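Local coordinates for protein importin subunit beta-1 (Saccharomyces cerevisiae, PDB 5OWU) that carries proteins into the nucleus through nuclear pores as the importin beta subunit, working with importin alpha, which recognises the classical nuclear localization signal of the cargo, at residues E482-A485 with P491-N494. Numbering follows the deposited sequence.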
ATOM      1  N   GLU A 482      23.215   1.527  -9.049  1.00 32.08           N
ATOM      2  CA  GLU A 482      22.525   2.650  -8.418  1.00 30.91           C
ATOM      3  C   GLU A 482      23.394   3.311  -7.354  1.00 30.03           C
ATOM      4  O   GLU A 482      23.444   4.545  -7.258  1.00 32.08           O
ATOM      5  CB  GLU A 482      21.205   2.174  -7.806  1.00 26.18           C
ATOM      6  CG  GLU A 482      20.072   2.009  -8.800  1.00 29.99           C
ATOM      7  CD  GLU A 482      18.800   1.490  -8.155  1.00 37.33           C
ATOM      8  OE1 GLU A 482      18.849   1.068  -6.980  1.00 37.23           O
ATOM      9  OE2 GLU A 482      17.750   1.497  -8.826  1.00 33.46           O
ATOM     10  N   GLN A 483      24.091   2.513  -6.550  1.00 24.53           N
ATOM     11  CA  GLN A 483      24.838   3.071  -5.433  1.00 27.15           C
ATOM     12  C   GLN A 483      26.223   3.562  -5.828  1.00 34.43           C
ATOM     13  O   GLN A 483      26.769   4.428  -5.141  1.00 31.62           O
ATOM     14  CB  GLN A 483      24.951   2.031  -4.314  1.00 26.29           C
ATOM     15  CG  GLN A 483      23.609   1.641  -3.729  1.00 34.92           C
ATOM     16  CD  GLN A 483      22.935   2.808  -3.033  1.00 42.68           C
ATOM     17  OE1 GLN A 483      21.788   3.144  -3.321  1.00 46.44           O
ATOM     18  NE2 GLN A 483      23.656   3.432  -2.114  1.00 39.79           N
ATOM     19  N   LEU A 484      26.803   3.054  -6.914  1.00 32.51           N
ATOM     20  CA  LEU A 484      28.153   3.457  -7.284  1.00 30.24           C
ATOM     21  C   LEU A 484      28.200   4.487  -8.402  1.00 44.73           C
ATOM     22  O   LEU A 484      29.221   5.169  -8.547  1.00 39.51           O
ATOM     23  CB  LEU A 484      28.974   2.230  -7.693  1.00 27.91           C
ATOM     24  CG  LEU A 484      29.214   1.220  -6.568  1.00 31.16           C
ATOM     25  CD1 LEU A 484      29.900  -0.022  -7.090  1.00 31.22           C
ATOM     26  CD2 LEU A 484      30.050   1.849  -5.460  1.00 37.92           C
ATOM     27  N   ALA A 485      27.125   4.638  -9.176  1.00 42.37           N
ATOM     28  CA  ALA A 485      27.177   5.524 -10.333  1.00 44.74           C
ATOM     29  C   ALA A 485      27.400   6.979  -9.934  1.00 46.91           C
ATOM     30  O   ALA A 485      27.992   7.744 -10.705  1.00 55.71           O
ATOM     31  CB  ALA A 485      25.889   5.394 -11.143  1.00 52.41           C
ATOM     32  N   PRO A 491      33.627   3.674 -10.091  1.00 33.93           N
ATOM     33  CA  PRO A 491      34.326   2.457 -10.540  1.00 38.80           C
ATOM     34  C   PRO A 491      33.450   1.525 -11.363  1.00 33.94           C
ATOM     35  O   PRO A 491      33.972   0.790 -12.216  1.00 37.83           O
ATOM     36  CB  PRO A 491      34.772   1.806  -9.221  1.00 38.33           C
ATOM     37  CG  PRO A 491      33.772   2.277  -8.213  1.00 39.77           C
ATOM     38  CD  PRO A 491      33.319   3.647  -8.648  1.00 41.19           C
ATOM     39  N   ILE A 492      32.123   1.578 -11.189  1.00 31.68           N
ATOM     40  CA  ILE A 492      31.262   0.568 -11.801  1.00 31.44           C
ATOM     41  C   ILE A 492      31.311   0.644 -13.318  1.00 29.11           C
ATOM     42  O   ILE A 492      31.075  -0.361 -14.004  1.00 27.45           O
ATOM     43  CB  ILE A 492      29.815   0.701 -11.286  1.00 37.23           C
ATOM     44  CG1 ILE A 492      29.014  -0.565 -11.607  1.00 34.04           C
ATOM     45  CG2 ILE A 492      29.111   1.912 -11.906  1.00 39.17           C
ATOM     46  CD1 ILE A 492      29.537  -1.837 -10.940  1.00 40.09           C
ATOM     47  N   TYR A 493      31.612   1.821 -13.875  1.00 30.02           N
ATOM     48  CA  TYR A 493      31.602   1.953 -15.328  1.00 36.89           C
ATOM     49  C   TYR A 493      32.708   1.128 -15.972  1.00 34.42           C
ATOM     50  O   TYR A 493      32.532   0.644 -17.098  1.00 29.84           O
ATOM     51  CB  TYR A 493      31.692   3.429 -15.729  1.00 34.38           C
ATOM     52  CG  TYR A 493      30.434   4.183 -15.346  1.00 34.07           C
ATOM     53  CD1 TYR A 493      29.201   3.821 -15.872  1.00 28.90           C
ATOM     54  CD2 TYR A 493      30.468   5.228 -14.431  1.00 37.45           C
ATOM     55  CE1 TYR A 493      28.034   4.488 -15.510  1.00 33.25           C
ATOM     56  CE2 TYR A 493      29.312   5.898 -14.062  1.00 39.76           C
ATOM     57  CZ  TYR A 493      28.097   5.525 -14.609  1.00 34.61           C
ATOM     58  OH  TYR A 493      26.945   6.189 -14.246  1.00 34.98           O
ATOM     59  N   ASN A 494      33.816   0.893 -15.258  1.00 37.56           N
ATOM     60  CA  ASN A 494      34.838   0.002 -15.801  1.00 37.84           C
ATOM     61  C   ASN A 494      34.292  -1.393 -16.075  1.00 31.34           C
ATOM     62  O   ASN A 494      34.865  -2.123 -16.892  1.00 39.78           O
ATOM     63  CB  ASN A 494      36.028  -0.091 -14.845  1.00 38.78           C
ATOM     64  CG  ASN A 494      36.767   1.223 -14.701  1.00 52.53           C
ATOM     65  OD1 ASN A 494      36.945   1.962 -15.671  1.00 51.05           O
ATOM     66  ND2 ASN A 494      37.206   1.522 -13.484  1.00 53.38           N
TER
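The phenol ring of Y493 reaches A485 with its hydroxyl end: OH lies 3.4 Å from A485 CB, and CZ follows at 4.1 Å from the same methyl. One face of the ring is covered from within its own segment by I492 CG2, 4.2 Å above the plane and over its centre. The carbonyl A485 O stands obliquely to the ring, 4.1 Å from Y493 CE2, and the ring of Y496 meets it with planes at about 45°. Y493 CG sits beside the backbone N (chi1 -68°), which turns the hydroxyl end toward A485. The hydroxyl is hydrogen-bonded to the backbone oxygen of Y530, which helps hold it beside the A485 methyl.

A second apolar contact lies next to it. L484 and I492 both send their beta carbons across, and L484 CB meets I492 CB at 4.0 Å. With I492 CG1 anti to the backbone N (chi1 -164°), CG2 is set between that N and the carbonyl carbon, where it lies over the Y493 ring and within 4.3 Å of A485 N. The P491 ring borders the contact more loosely, its CD 4.4 Å from L484 O. No hydrogen bond spans the two segments directly; S490 OG joins them indirectly, hydrogen-bonded to L484 O and weakly to I492 N.

Residues 491-494 have helical backbone angles and close a turn, with N494 N bonded to P491 O at 3.0 Å. The contact packs the link between helices 467-484 and 496-507 against the end of HEAT 11, while helix 516-530, within HEAT 12, brings Y530 to A485, as between successive repeats of a HEAT solenoid.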